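Local coordinates for protein putative modulator of DNA gyrase (Bacteroides thetaiotaomicron, PDB 1VPB) that may act as a metallopeptidase of the peptidase U62 (PmbA/TldA) family and is a putative modulator of DNA gyrase, at residues 240-245 with 403-408; 246-251 with 442-447; 366-371 with 396-401; 389-394 with 414-419. All coordinates share one frame; numbering follows the deposited sequence.

In the fold
Following the chain from its N terminus, contact 1 begins in the loop after helix 225-234 and closes on strand 402-413, while contact 2 starts at once on strand 245-251 and closes near the C terminus at 442-447. The two long loops therefore cross. Contact 3 pairs the start of strand 370-378 with the end of strand 388-399, and its short loop falls within both long ones. Contact 4 joins strand 388-399 to the start of helix 416-421; it lies within contact 2 but crosses contacts 1 and 3. All four gather on one mixed sheet: contact 3 meets contact 2 through strands 245-251 and 370-378, and contact 4 meets contact 2 through Leu419, which packs on Met249 and Val446.

Contact 1 (240-245 with 403-408); sequences KKVQSG and LTQPVS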
loop_
_atom_site.group_PDB
_atom_site.type_symbol
_atom_site.label_atom_id
_atom_site.label_comp_id
_atom_site.label_asym_id
_atom_site.label_seq_id
_atom_site.Cartn_x
_atom_site.Cartn_y
_atom_site.Cartn_z
ATOM N N LYS A 240 -6.772 1.729 -30.419
ATOM C CA LYS A 240 -8.201 1.906 -30.733
ATOM C C LYS A 240 -8.946 0.618 -30.354
ATOM O O LYS A 240 -8.351 -0.437 -30.316
ATOM C CB LYS A 240 -8.434 2.108 -32.242
ATOM C CG LYS A 240 -8.194 3.491 -32.800
ATOM C CD LYS A 240 -8.874 3.678 -34.152
ATOM C CE LYS A 240 -8.304 2.758 -35.226
ATOM N NZ LYS A 240 -8.801 3.130 -36.594
ATOM N N LYS A 241 -10.257 0.711 -30.152
ATOM C CA LYS A 241 -11.104 -0.462 -29.999
ATOM C C LYS A 241 -11.165 -1.248 -31.303
ATOM O O LYS A 241 -10.890 -0.705 -32.366
ATOM C CB LYS A 241 -12.526 -0.049 -29.616
ATOM C CG LYS A 241 -12.650 0.584 -28.227
ATOM C CD LYS A 241 -14.092 1.067 -27.939
ATOM C CE LYS A 241 -14.399 1.117 -26.426
ATOM N NZ LYS A 241 -15.874 1.203 -26.149
ATOM N N VAL A 242 -11.529 -2.528 -31.207
ATOM C CA VAL A 242 -11.800 -3.372 -32.383
ATOM C C VAL A 242 -13.187 -3.983 -32.196
ATOM O O VAL A 242 -13.773 -3.846 -31.122
ATOM C CB VAL A 242 -10.741 -4.479 -32.563
ATOM C CG1 VAL A 242 -9.359 -3.865 -32.792
ATOM C CG2 VAL A 242 -10.713 -5.426 -31.339
ATOM N N GLN A 243 -13.717 -4.650 -33.217
ATOM C CA GLN A 243 -15.072 -5.212 -33.115
ATOM C C GLN A 243 -15.149 -6.237 -31.990
ATOM O O GLN A 243 -14.219 -7.017 -31.786
ATOM C CB GLN A 243 -15.513 -5.883 -34.409
ATOM C CG GLN A 243 -16.993 -6.289 -34.417
ATOM N N SER A 244 -16.257 -6.217 -31.259
ATOM C CA SER A 244 -16.477 -7.184 -30.195
ATOM C C SER A 244 -16.697 -8.580 -30.767
ATOM O O SER A 244 -17.242 -8.731 -31.867
ATOM C CB SER A 244 -17.684 -6.764 -29.373
ATOM O OG SER A 244 -17.360 -5.577 -28.691
ATOM N N GLY A 245 -16.260 -9.597 -30.034
ATOM C CA GLY A 245 -16.553 -10.970 -30.421
ATOM C C GLY A 245 -15.501 -11.931 -29.926
ATOM O O GLY A 245 -14.731 -11.604 -29.036
ATOM N N LEU A 403 0.891 -8.737 -36.538
ATOM C CA LEU A 403 0.339 -7.718 -35.676
ATOM C C LEU A 403 -0.085 -6.556 -36.532
ATOM O O LEU A 403 0.700 -6.077 -37.375
ATOM C CB LEU A 403 1.372 -7.253 -34.647
ATOM C CG LEU A 403 1.975 -8.279 -33.678
ATOM C CD1 LEU A 403 2.754 -7.596 -32.619
ATOM C CD2 LEU A 403 0.877 -9.103 -33.068
ATOM N N THR A 404 -1.323 -6.102 -36.371
ATOM C CA THR A 404 -1.768 -4.930 -37.114
ATOM C C THR A 404 -2.186 -3.815 -36.163
ATOM O O THR A 404 -1.322 -3.163 -35.574
ATOM C CB THR A 404 -2.867 -5.289 -38.142
ATOM O OG1 THR A 404 -3.987 -5.897 -37.483
ATOM C CG2 THR A 404 -2.364 -6.371 -39.112
ATOM N N GLN A 405 -3.489 -3.596 -36.020
ATOM C CA GLN A 405 -3.987 -2.421 -35.323
ATOM C C GLN A 405 -3.628 -2.465 -33.868
ATOM O O GLN A 405 -3.811 -3.508 -33.212
ATOM C CB GLN A 405 -5.505 -2.328 -35.460
ATOM C CG GLN A 405 -6.070 -1.009 -34.932
ATOM C CD GLN A 405 -7.488 -1.130 -34.422
ATOM O OE1 GLN A 405 -7.708 -1.153 -33.200
ATOM N NE2 GLN A 405 -8.450 -1.248 -35.334
ATOM N N PRO A 406 -3.085 -1.380 -33.330
ATOM C CA PRO A 406 -2.863 -1.319 -31.878
ATOM C C PRO A 406 -4.204 -1.218 -31.171
ATOM O O PRO A 406 -5.118 -0.545 -31.665
ATOM C CB PRO A 406 -2.038 -0.047 -31.683
ATOM C CG PRO A 406 -2.028 0.650 -32.951
ATOM C CD PRO A 406 -2.648 -0.165 -34.024
ATOM N N VAL A 407 -4.333 -1.913 -30.050
ATOM C CA VAL A 407 -5.615 -2.072 -29.402
ATOM C C VAL A 407 -5.606 -1.564 -27.967
ATOM O O VAL A 407 -4.661 -1.784 -27.220
ATOM C CB VAL A 407 -6.038 -3.578 -29.370
ATOM C CG1 VAL A 407 -7.302 -3.774 -28.548
ATOM C CG2 VAL A 407 -6.250 -4.077 -30.772
ATOM N N SER A 408 -6.696 -0.897 -27.604
ATOM C CA SER A 408 -7.012 -0.578 -26.223
ATOM C C SER A 408 -8.520 -0.373 -26.094
ATOM O O SER A 408 -9.268 -0.586 -27.043
ATOM C CB SER A 408 -6.259 0.668 -25.777
ATOM O OG SER A 408 -6.780 1.809 -26.453
#
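An isolated beta bridge pairs Lys240, in the loop leading to strand 245-251, with Val407 on strand 402-413, tying that loop to the mixed sheet at the protein surface. Two backbone hydrogen bonds make the bridge. Lys240 N donates to Pro406 O at 3.1 Å, and Ser408 N donates to Lys240 O at 3.2 Å; in both, the donor stands above the carbonyl plane, the second by as much as 65°. Two CA-H...O contacts back them up, Val407 CA to Lys240 O (3.3 Å) and Lys241 CA to Ser408 O (3.5 Å). The side-chain part rests on Gln405, whose CG is anti to the backbone N (chi1 -171°) so that the extended chain reaches across to the loop. It crosses the Lys240 side chain at about a right angle and runs past Val242 in the opposite direction, with Gln405 CD 3.7 Å from Val242 CG1. An alanine in place of Gln405 would probably leave Val242 CG1 and the Lys240 side chain less covered, since the chain beyond CB would be gone. Apolar packing completes the contact: Val242, which also leans on Ile372 and Met410, sets its CG1 3.7 Å from CG2 of Val407.

Contact 2 (246-251 with 442-447); sequences KYTMVV and VFEGVD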
loop_
_atom_site.group_PDB
_atom_site.type_symbol
_atom_site.label_atom_id
_atom_site.label_comp_id
_atom_site.label_asym_id
_atom_site.label_seq_id
_atom_site.Cartn_x
_atom_site.Cartn_y
_atom_site.Cartn_z
ATOM N N LYS A 246 -15.468 -13.127 -30.510
ATOM C CA LYS A 246 -14.455 -14.125 -30.109
ATOM C C LYS A 246 -13.171 -13.864 -30.855
ATOM O O LYS A 246 -13.217 -13.632 -32.068
ATOM C CB LYS A 246 -14.894 -15.523 -30.536
ATOM C CG LYS A 246 -16.180 -16.030 -29.910
ATOM C CD LYS A 246 -15.976 -16.415 -28.502
ATOM C CE LYS A 246 -17.271 -16.887 -27.871
ATOM N NZ LYS A 246 -16.986 -17.456 -26.574
ATOM N N TYR A 247 -12.047 -14.008 -30.166
ATOM C CA TYR A 247 -10.734 -13.958 -30.810
ATOM C C TYR A 247 -9.851 -14.998 -30.160
ATOM O O TYR A 247 -10.038 -15.335 -29.006
ATOM C CB TYR A 247 -10.059 -12.607 -30.569
ATOM C CG TYR A 247 -10.690 -11.407 -31.258
ATOM C CD1 TYR A 247 -11.748 -10.712 -30.670
ATOM C CD2 TYR A 247 -10.185 -10.937 -32.468
ATOM C CE1 TYR A 247 -12.305 -9.581 -31.300
ATOM C CE2 TYR A 247 -10.728 -9.827 -33.082
ATOM C CZ TYR A 247 -11.781 -9.149 -32.498
ATOM O OH TYR A 247 -12.319 -8.038 -33.132
ATOM N N THR A 248 -8.829 -15.437 -30.879
ATOM C CA THR A 248 -7.703 -16.125 -30.246
ATOM C C THR A 248 -6.930 -15.107 -29.394
ATOM O O THR A 248 -6.568 -14.041 -29.900
ATOM C CB THR A 248 -6.752 -16.647 -31.296
ATOM O OG1 THR A 248 -7.442 -17.545 -32.186
ATOM C CG2 THR A 248 -5.611 -17.455 -30.669
ATOM N N MET A 249 -6.682 -15.420 -28.132
ATOM C CA MET A 249 -5.923 -14.519 -27.272
ATOM C C MET A 249 -4.494 -15.013 -27.093
ATOM O O MET A 249 -4.271 -16.131 -26.653
ATOM C CB MET A 249 -6.594 -14.365 -25.905
ATOM C CG MET A 249 -5.839 -13.405 -25.003
ATOM S SD MET A 249 -6.590 -12.956 -23.446
ATOM C CE MET A 249 -6.794 -14.517 -22.643
ATOM N N VAL A 250 -3.531 -14.161 -27.455
ATOM C CA VAL A 250 -2.124 -14.431 -27.173
ATOM C C VAL A 250 -1.687 -13.493 -26.021
ATOM O O VAL A 250 -2.027 -12.312 -26.012
ATOM C CB VAL A 250 -1.222 -14.240 -28.418
ATOM C CG1 VAL A 250 0.224 -14.638 -28.087
ATOM C CG2 VAL A 250 -1.742 -15.078 -29.587
ATOM N N VAL A 251 -0.969 -14.036 -25.050
ATOM C CA VAL A 251 -0.465 -13.246 -23.919
ATOM C C VAL A 251 1.039 -13.408 -23.763
ATOM O O VAL A 251 1.558 -14.516 -23.786
ATOM C CB VAL A 251 -1.153 -13.637 -22.607
ATOM C CG1 VAL A 251 -0.818 -12.601 -21.504
ATOM C CG2 VAL A 251 -2.649 -13.771 -22.801
ATOM N N VAL A 442 -1.422 -19.114 -25.499
ATOM C CA VAL A 442 -2.409 -18.949 -26.521
ATOM C C VAL A 442 -3.687 -19.665 -26.105
ATOM O O VAL A 442 -3.664 -20.843 -25.758
ATOM C CB VAL A 442 -1.975 -19.563 -27.877
ATOM C CG1 VAL A 442 -3.017 -19.288 -28.906
ATOM C CG2 VAL A 442 -0.591 -19.000 -28.333
ATOM N N PHE A 443 -4.780 -18.920 -26.126
ATOM C CA PHE A 443 -6.094 -19.433 -25.769
ATOM C C PHE A 443 -7.021 -19.254 -26.952
ATOM O O PHE A 443 -6.994 -18.211 -27.617
ATOM C CB PHE A 443 -6.677 -18.616 -24.613
ATOM C CG PHE A 443 -5.893 -18.633 -23.367
ATOM C CD1 PHE A 443 -6.154 -19.593 -22.363
ATOM C CD2 PHE A 443 -4.918 -17.659 -23.093
ATOM C CE1 PHE A 443 -5.472 -19.576 -21.162
ATOM C CE2 PHE A 443 -4.231 -17.665 -21.871
ATOM C CZ PHE A 443 -4.505 -18.631 -20.910
ATOM N N GLU A 444 -7.878 -20.240 -27.236
ATOM C CA GLU A 444 -8.832 -20.077 -28.310
ATOM C C GLU A 444 -10.208 -19.663 -27.821
ATOM O O GLU A 444 -10.651 -20.090 -26.764
ATOM C CB GLU A 444 -8.988 -21.396 -29.078
ATOM C CG GLU A 444 -7.783 -21.827 -29.889
ATOM C CD GLU A 444 -7.475 -20.926 -31.065
ATOM O OE1 GLU A 444 -8.338 -20.079 -31.414
ATOM O OE2 GLU A 444 -6.352 -21.073 -31.641
ATOM N N GLY A 445 -10.894 -18.873 -28.644
ATOM C CA GLY A 445 -12.318 -18.580 -28.454
ATOM C C GLY A 445 -12.583 -17.763 -27.205
ATOM O O GLY A 445 -13.399 -18.136 -26.367
ATOM N N VAL A 446 -11.859 -16.653 -27.084
ATOM C CA VAL A 446 -11.944 -15.784 -25.910
ATOM C C VAL A 446 -12.771 -14.546 -26.302
ATOM O O VAL A 446 -12.605 -14.003 -27.394
ATOM C CB VAL A 446 -10.552 -15.363 -25.428
ATOM C CG1 VAL A 446 -10.631 -14.363 -24.267
ATOM C CG2 VAL A 446 -9.745 -16.596 -24.991
ATOM N N ASP A 447 -13.649 -14.124 -25.389
ATOM C CA ASP A 447 -14.532 -12.982 -25.578
ATOM C C ASP A 447 -13.875 -11.657 -25.246
ATOM O O ASP A 447 -13.343 -11.466 -24.136
ATOM C CB ASP A 447 -15.799 -13.158 -24.731
ATOM C CG ASP A 447 -16.813 -13.992 -25.417
ATOM O OD1 ASP A 447 -17.302 -13.552 -26.492
ATOM O OD2 ASP A 447 -17.181 -15.080 -24.959
#
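Thr248 holds its OG1 anti to the carbonyl carbon (chi1 -58°) and Glu444 folds back at chi2 (-67°), so the two side chains run side by side and the hydroxyl donates to the carboxylate, Thr248 OG1 to Glu444 OE1 2.8 Å. Lys246, bent at chi2 (-74°), swings its amine over Asp447, where NZ meets OD2 at 2.9 Å from above the carboxylate plane in a salt bridge. The backbones pair antiparallel, interrupted by a beta bulge. Tyr247 and Val446 form one hydrogen-bonded pair, Tyr247 N to Val446 O being 2.8 Å, and Met249 and Phe443 form the next, one residue out of step. Glu444 and Gly445, the latter at positive phi, stand opposite the single residue Thr248. On the face carrying Tyr247, Met249, Phe443 and Val446, Met249 lies alongside Phe443, its CE 3.7 Å from ring atom CD2, and its CB is 4.0 Å from Val446 CG2; Leu259 of helix 256-265 and Val412 pack against this cluster. Thr248 CG2 touches Val442 CG1 at 3.6 Å. Asp447, in a salt bridge, and Glu444, accepting from Thr248, are probably ionised, so charge lies towards the surface while Glu444 satisfies the buried Thr248 hydroxyl.

Contact 3 (366-371 with 396-401); sequences AGVEKG and FLIENG
The contact lies at the end of the antiparallel pairing of strands 370-378 and 388-399 in the mixed sheet, where the chain leaving helix 361-366 bends into strand 370-378 beside the last residues of strand 388-399 and the turn that follows them. Gly371 and Ile398 form a hydrogen-bonded pair, Gly371 N to Ile398 O at 3.0 Å, in the carbonyl plane and on a lone pair, and Ile398 N to Gly371 O at 2.8 Å, from well above the plane. Beyond the neighbouring non-hydrogen-bonded pair of Lys370 and Glu399, two more donors reach across: Asn400 N to Glu369 O at 2.9 Å, nearly straight, and Gly401 N to Val368 O at 2.8 Å, more bent. Asn400 and Gly401, both with left-handed backbone angles (phi 50° and 80°), have the conformation of a type I' turn and make the tight beta hairpin from strand 388-399 to strand 402-413. At Gly401 a beta carbon would come 2.4 Å from Ala366 O, a clash that only glycine avoids. Gly371 is similarly confined by Ile398 CD1 and Val368 CG1. The Ile398 side chain crosses Val368 at about a right angle, its CG2, anti to the backbone N, lying 3.5 Å from Val368 O and 4.0 Å from Val368 CB; Val250 of strand 245-251 packs against both residues. Leu397, CG anti to its backbone N, brings CD1 to 3.3 Å from Gly371 O. Lys370 makes a cation-pi contact with Tyr247, and the Glu399 carboxylate is hydrogen-bonded through OE2 to Thr404 OG1.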
loop_
_atom_site.group_PDB
_atom_site.type_symbol
_atom_site.label_atom_id
_atom_site.label_comp_id
_atom_site.label_asym_id
_atom_site.label_seq_id
_atom_site.Cartn_x
_atom_site.Cartn_y
_atom_site.Cartn_z
ATOM N N ALA A 366 2.691 -15.791 -35.198
ATOM C CA ALA A 366 2.746 -16.130 -36.623
ATOM C C ALA A 366 1.712 -17.198 -37.003
ATOM O O ALA A 366 1.283 -17.276 -38.168
ATOM C CB ALA A 366 4.131 -16.593 -36.976
ATOM N N GLY A 367 1.303 -18.013 -36.032
ATOM C CA GLY A 367 0.326 -19.083 -36.278
ATOM C C GLY A 367 -1.135 -18.732 -36.064
ATOM O O GLY A 367 -2.006 -19.593 -36.216
ATOM N N VAL A 368 -1.427 -17.472 -35.735
ATOM C CA VAL A 368 -2.799 -17.067 -35.395
ATOM C C VAL A 368 -3.462 -16.283 -36.522
ATOM O O VAL A 368 -2.950 -15.270 -36.977
ATOM C CB VAL A 368 -2.818 -16.239 -34.100
ATOM C CG1 VAL A 368 -4.214 -15.705 -33.829
ATOM C CG2 VAL A 368 -2.311 -17.095 -32.928
ATOM N N GLU A 369 -4.626 -16.753 -36.950
ATOM C CA GLU A 369 -5.347 -16.149 -38.084
ATOM C C GLU A 369 -6.160 -14.927 -37.642
ATOM O O GLU A 369 -6.186 -13.932 -38.338
ATOM C CB GLU A 369 -6.269 -17.193 -38.731
ATOM C CG GLU A 369 -6.920 -16.785 -40.050
ATOM C CD GLU A 369 -7.900 -17.843 -40.543
ATOM O OE1 GLU A 369 -8.191 -18.801 -39.787
ATOM O OE2 GLU A 369 -8.390 -17.717 -41.686
ATOM N N LYS A 370 -6.843 -15.012 -36.503
ATOM C CA LYS A 370 -7.596 -13.865 -35.999
ATOM C C LYS A 370 -7.513 -13.827 -34.505
ATOM O O LYS A 370 -8.090 -14.673 -33.814
ATOM C CB LYS A 370 -9.057 -13.934 -36.414
ATOM C CG LYS A 370 -9.945 -12.812 -35.868
ATOM C CD LYS A 370 -11.374 -12.897 -36.456
ATOM C CE LYS A 370 -12.336 -11.980 -35.707
ATOM N NZ LYS A 370 -13.726 -12.078 -36.226
ATOM N N GLY A 371 -6.760 -12.867 -33.987
ATOM C CA GLY A 371 -6.530 -12.852 -32.572
ATOM C C GLY A 371 -6.220 -11.471 -32.085
ATOM O O GLY A 371 -6.227 -10.511 -32.856
ATOM N N PHE A 396 -2.357 -5.663 -29.519
ATOM C CA PHE A 396 -2.457 -5.593 -30.954
ATOM C C PHE A 396 -3.427 -6.607 -31.502
ATOM O O PHE A 396 -3.511 -7.743 -31.009
ATOM C CB PHE A 396 -1.100 -5.859 -31.584
ATOM C CG PHE A 396 -0.175 -4.713 -31.464
ATOM C CD1 PHE A 396 0.630 -4.589 -30.350
ATOM C CD2 PHE A 396 -0.148 -3.728 -32.456
ATOM C CE1 PHE A 396 1.477 -3.506 -30.211
ATOM C CE2 PHE A 396 0.704 -2.653 -32.328
ATOM C CZ PHE A 396 1.519 -2.553 -31.187
ATOM N N LEU A 397 -4.122 -6.198 -32.550
ATOM C CA LEU A 397 -4.856 -7.139 -33.371
ATOM C C LEU A 397 -3.841 -8.028 -34.103
ATOM O O LEU A 397 -2.754 -7.563 -34.484
ATOM C CB LEU A 397 -5.742 -6.364 -34.342
ATOM C CG LEU A 397 -6.773 -7.070 -35.195
ATOM C CD1 LEU A 397 -7.712 -7.890 -34.308
ATOM C CD2 LEU A 397 -7.545 -6.036 -36.036
ATOM N N ILE A 398 -4.203 -9.301 -34.289
ATOM C CA ILE A 398 -3.403 -10.276 -35.051
ATOM C C ILE A 398 -4.255 -10.710 -36.213
ATOM O O ILE A 398 -5.352 -11.199 -35.994
ATOM C CB ILE A 398 -3.040 -11.554 -34.233
ATOM C CG1 ILE A 398 -2.373 -11.238 -32.885
ATOM C CG2 ILE A 398 -2.106 -12.428 -35.042
ATOM C CD1 ILE A 398 -2.239 -12.451 -31.967
ATOM N N GLU A 399 -3.752 -10.514 -37.426
ATOM C CA GLU A 399 -4.471 -10.865 -38.641
ATOM C C GLU A 399 -3.501 -11.639 -39.523
ATOM O O GLU A 399 -2.452 -11.119 -39.912
ATOM C CB GLU A 399 -4.969 -9.614 -39.369
ATOM C CG GLU A 399 -5.780 -8.634 -38.530
ATOM C CD GLU A 399 -6.311 -7.466 -39.348
ATOM O OE1 GLU A 399 -7.338 -7.633 -40.048
ATOM O OE2 GLU A 399 -5.716 -6.380 -39.291
ATOM N N ASN A 400 -3.847 -12.892 -39.801
ATOM C CA ASN A 400 -3.035 -13.770 -40.620
ATOM C C ASN A 400 -1.590 -13.786 -40.147
ATOM O O ASN A 400 -0.665 -13.639 -40.945
ATOM C CB ASN A 400 -3.160 -13.353 -42.097
ATOM C CG ASN A 400 -4.584 -13.462 -42.587
ATOM O OD1 ASN A 400 -5.241 -14.482 -42.358
ATOM N ND2 ASN A 400 -5.087 -12.405 -43.226
ATOM N N GLY A 401 -1.416 -13.931 -38.833
ATOM C CA GLY A 401 -0.107 -14.133 -38.250
ATOM C C GLY A 401 0.727 -12.887 -38.071
ATOM O O GLY A 401 1.892 -12.987 -37.715
#

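Contact 4 (389-394 with 414-419); sequences FSYGIE and GNLITL
This is a buried strand-to-helix contact built round one aromatic ring, at the point where strand 402-413 ends and the chain turns into helix 416-421. Phe389 and Gly414 are an antiparallel hydrogen-bonded pair, with Phe389 N to Gly414 O at 2.8 Å and the longer Gly414 N to Phe389 O at 3.2 Å. Phe389 places CG in the crowded position between the backbone N and the carbonyl carbon (chi1 73°), which lays the ring over its glycine partner. Gly414 N sits 3.5 Å above the ring plane, over its centre; since its N-H is given to Phe389 O, it meets the ring as part of a packed peptide. Gly414 CA makes a CH-pi contact, 4.0 Å from the centroid of the Phe389 ring. A beta carbon on Gly414 would press against ring atom CZ. The helix starts with an N-cap: Asn415 OD1 accepts from Ile417 N at 3.0 Å, while Asn415 ND2 is hydrogen-bonded to Thr386 O and Asp388 OD1, so one amide joins the helix start to Thr386 and to the beginning of strand 388-399. An alanine at Phe389 would probably loosen the turn, because the ring face over Gly414 and the apolar contacts with Leu416 and Leu419 would be lost. Leu416 N lies at the ring edge, near its plane; Leu416 CD2 packs 3.7 Å from Phe389 CD2 and Leu419 CD2 4.1 Å from Phe389 CE2.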
loop_
_atom_site.group_PDB
_atom_site.type_symbol
_atom_site.label_atom_id
_atom_site.label_comp_id
_atom_site.label_asym_id
_atom_site.label_seq_id
_atom_site.Cartn_x
_atom_site.Cartn_y
_atom_site.Cartn_z
ATOM N N PHE A 389 -14.669 -13.435 -14.781
ATOM C CA PHE A 389 -13.662 -12.369 -14.856
ATOM C C PHE A 389 -13.995 -11.346 -15.919
ATOM O O PHE A 389 -14.728 -11.623 -16.879
ATOM C CB PHE A 389 -12.238 -12.934 -15.075
ATOM C CG PHE A 389 -11.998 -13.467 -16.461
ATOM C CD1 PHE A 389 -11.657 -12.606 -17.515
ATOM C CD2 PHE A 389 -12.149 -14.823 -16.725
ATOM C CE1 PHE A 389 -11.484 -13.101 -18.824
ATOM C CE2 PHE A 389 -11.957 -15.327 -18.003
ATOM C CZ PHE A 389 -11.652 -14.484 -19.065
ATOM N N SER A 390 -13.456 -10.146 -15.726
ATOM C CA SER A 390 -13.503 -9.095 -16.733
ATOM C C SER A 390 -12.262 -8.249 -16.522
ATOM O O SER A 390 -12.049 -7.704 -15.421
ATOM C CB SER A 390 -14.764 -8.241 -16.577
ATOM O OG SER A 390 -14.796 -7.195 -17.539
ATOM N N TYR A 391 -11.413 -8.155 -17.535
ATOM C CA TYR A 391 -10.202 -7.351 -17.380
ATOM C C TYR A 391 -10.016 -6.427 -18.537
ATOM O O TYR A 391 -10.352 -6.756 -19.668
ATOM C CB TYR A 391 -8.938 -8.197 -17.274
ATOM C CG TYR A 391 -8.924 -9.241 -16.202
ATOM C CD1 TYR A 391 -8.967 -8.900 -14.843
ATOM C CD2 TYR A 391 -8.749 -10.573 -16.535
ATOM C CE1 TYR A 391 -8.916 -9.890 -13.874
ATOM C CE2 TYR A 391 -8.700 -11.535 -15.589
ATOM C CZ TYR A 391 -8.782 -11.212 -14.268
ATOM O OH TYR A 391 -8.710 -12.221 -13.362
ATOM N N GLY A 392 -9.445 -5.261 -18.268
ATOM C CA GLY A 392 -9.129 -4.364 -19.356
ATOM C C GLY A 392 -7.842 -4.814 -20.011
ATOM O O GLY A 392 -6.898 -5.202 -19.328
ATOM N N ILE A 393 -7.805 -4.725 -21.334
ATOM C CA ILE A 393 -6.624 -5.095 -22.092
ATOM C C ILE A 393 -6.190 -4.018 -23.104
ATOM O O ILE A 393 -6.961 -3.185 -23.563
ATOM C CB ILE A 393 -6.833 -6.465 -22.811
ATOM C CG1 ILE A 393 -7.902 -6.367 -23.904
ATOM C CG2 ILE A 393 -7.155 -7.551 -21.778
ATOM C CD1 ILE A 393 -7.325 -6.170 -25.340
ATOM N N GLU A 394 -4.910 -4.080 -23.410
ATOM C CA GLU A 394 -4.342 -3.420 -24.542
ATOM C C GLU A 394 -3.347 -4.352 -25.245
ATOM O O GLU A 394 -2.868 -5.336 -24.662
ATOM C CB GLU A 394 -3.663 -2.135 -24.066
ATOM C CG GLU A 394 -2.411 -2.325 -23.228
ATOM C CD GLU A 394 -1.724 -0.988 -22.954
ATOM O OE1 GLU A 394 -0.989 -0.471 -23.838
ATOM O OE2 GLU A 394 -1.941 -0.458 -21.856
ATOM N N GLY A 414 -15.079 -13.691 -19.262
ATOM C CA GLY A 414 -15.326 -15.128 -19.328
ATOM C C GLY A 414 -15.274 -15.711 -17.947
ATOM O O GLY A 414 -15.478 -15.004 -16.960
ATOM N N ASN A 415 -14.977 -17.016 -17.868
ATOM C CA ASN A 415 -14.819 -17.694 -16.608
ATOM C C ASN A 415 -13.448 -18.341 -16.648
ATOM O O ASN A 415 -13.032 -18.864 -17.684
ATOM C CB ASN A 415 -15.912 -18.750 -16.379
ATOM C CG ASN A 415 -15.738 -19.475 -15.063
ATOM O OD1 ASN A 415 -14.993 -20.466 -14.953
ATOM N ND2 ASN A 415 -16.406 -18.968 -14.028
ATOM N N LEU A 416 -12.727 -18.243 -15.550
ATOM C CA LEU A 416 -11.317 -18.651 -15.517
ATOM C C LEU A 416 -11.134 -20.143 -15.804
ATOM O O LEU A 416 -10.143 -20.550 -16.416
ATOM C CB LEU A 416 -10.672 -18.280 -14.197
ATOM C CG LEU A 416 -10.414 -16.774 -14.039
ATOM C CD1 LEU A 416 -10.073 -16.488 -12.571
ATOM C CD2 LEU A 416 -9.230 -16.311 -14.952
ATOM N N ILE A 417 -12.074 -20.961 -15.381
ATOM C CA ILE A 417 -11.933 -22.386 -15.632
ATOM C C ILE A 417 -12.012 -22.713 -17.106
ATOM O O ILE A 417 -11.154 -23.414 -17.621
ATOM C CB ILE A 417 -12.990 -23.204 -14.807
ATOM C CG1 ILE A 417 -12.780 -23.017 -13.338
ATOM C CG2 ILE A 417 -12.909 -24.687 -15.112
ATOM C CD1 ILE A 417 -13.843 -23.718 -12.523
ATOM N N THR A 418 -13.036 -22.207 -17.798
ATOM C CA THR A 418 -13.162 -22.437 -19.248
ATOM C C THR A 418 -12.051 -21.733 -20.019
ATOM O O THR A 418 -11.585 -22.213 -21.068
ATOM C CB THR A 418 -14.583 -22.124 -19.787
ATOM O OG1 THR A 418 -15.112 -20.924 -19.185
ATOM C CG2 THR A 418 -15.540 -23.241 -19.362
ATOM N N LEU A 419 -11.606 -20.588 -19.533
ATOM C CA LEU A 419 -10.443 -19.953 -20.128
ATOM C C LEU A 419 -9.239 -20.905 -20.121
ATOM O O LEU A 419 -8.649 -21.175 -21.176
ATOM C CB LEU A 419 -10.060 -18.698 -19.380
ATOM C CG LEU A 419 -8.804 -18.017 -19.963
ATOM C CD1 LEU A 419 -8.954 -17.456 -21.363
ATOM C CD2 LEU A 419 -8.343 -16.952 -19.018
#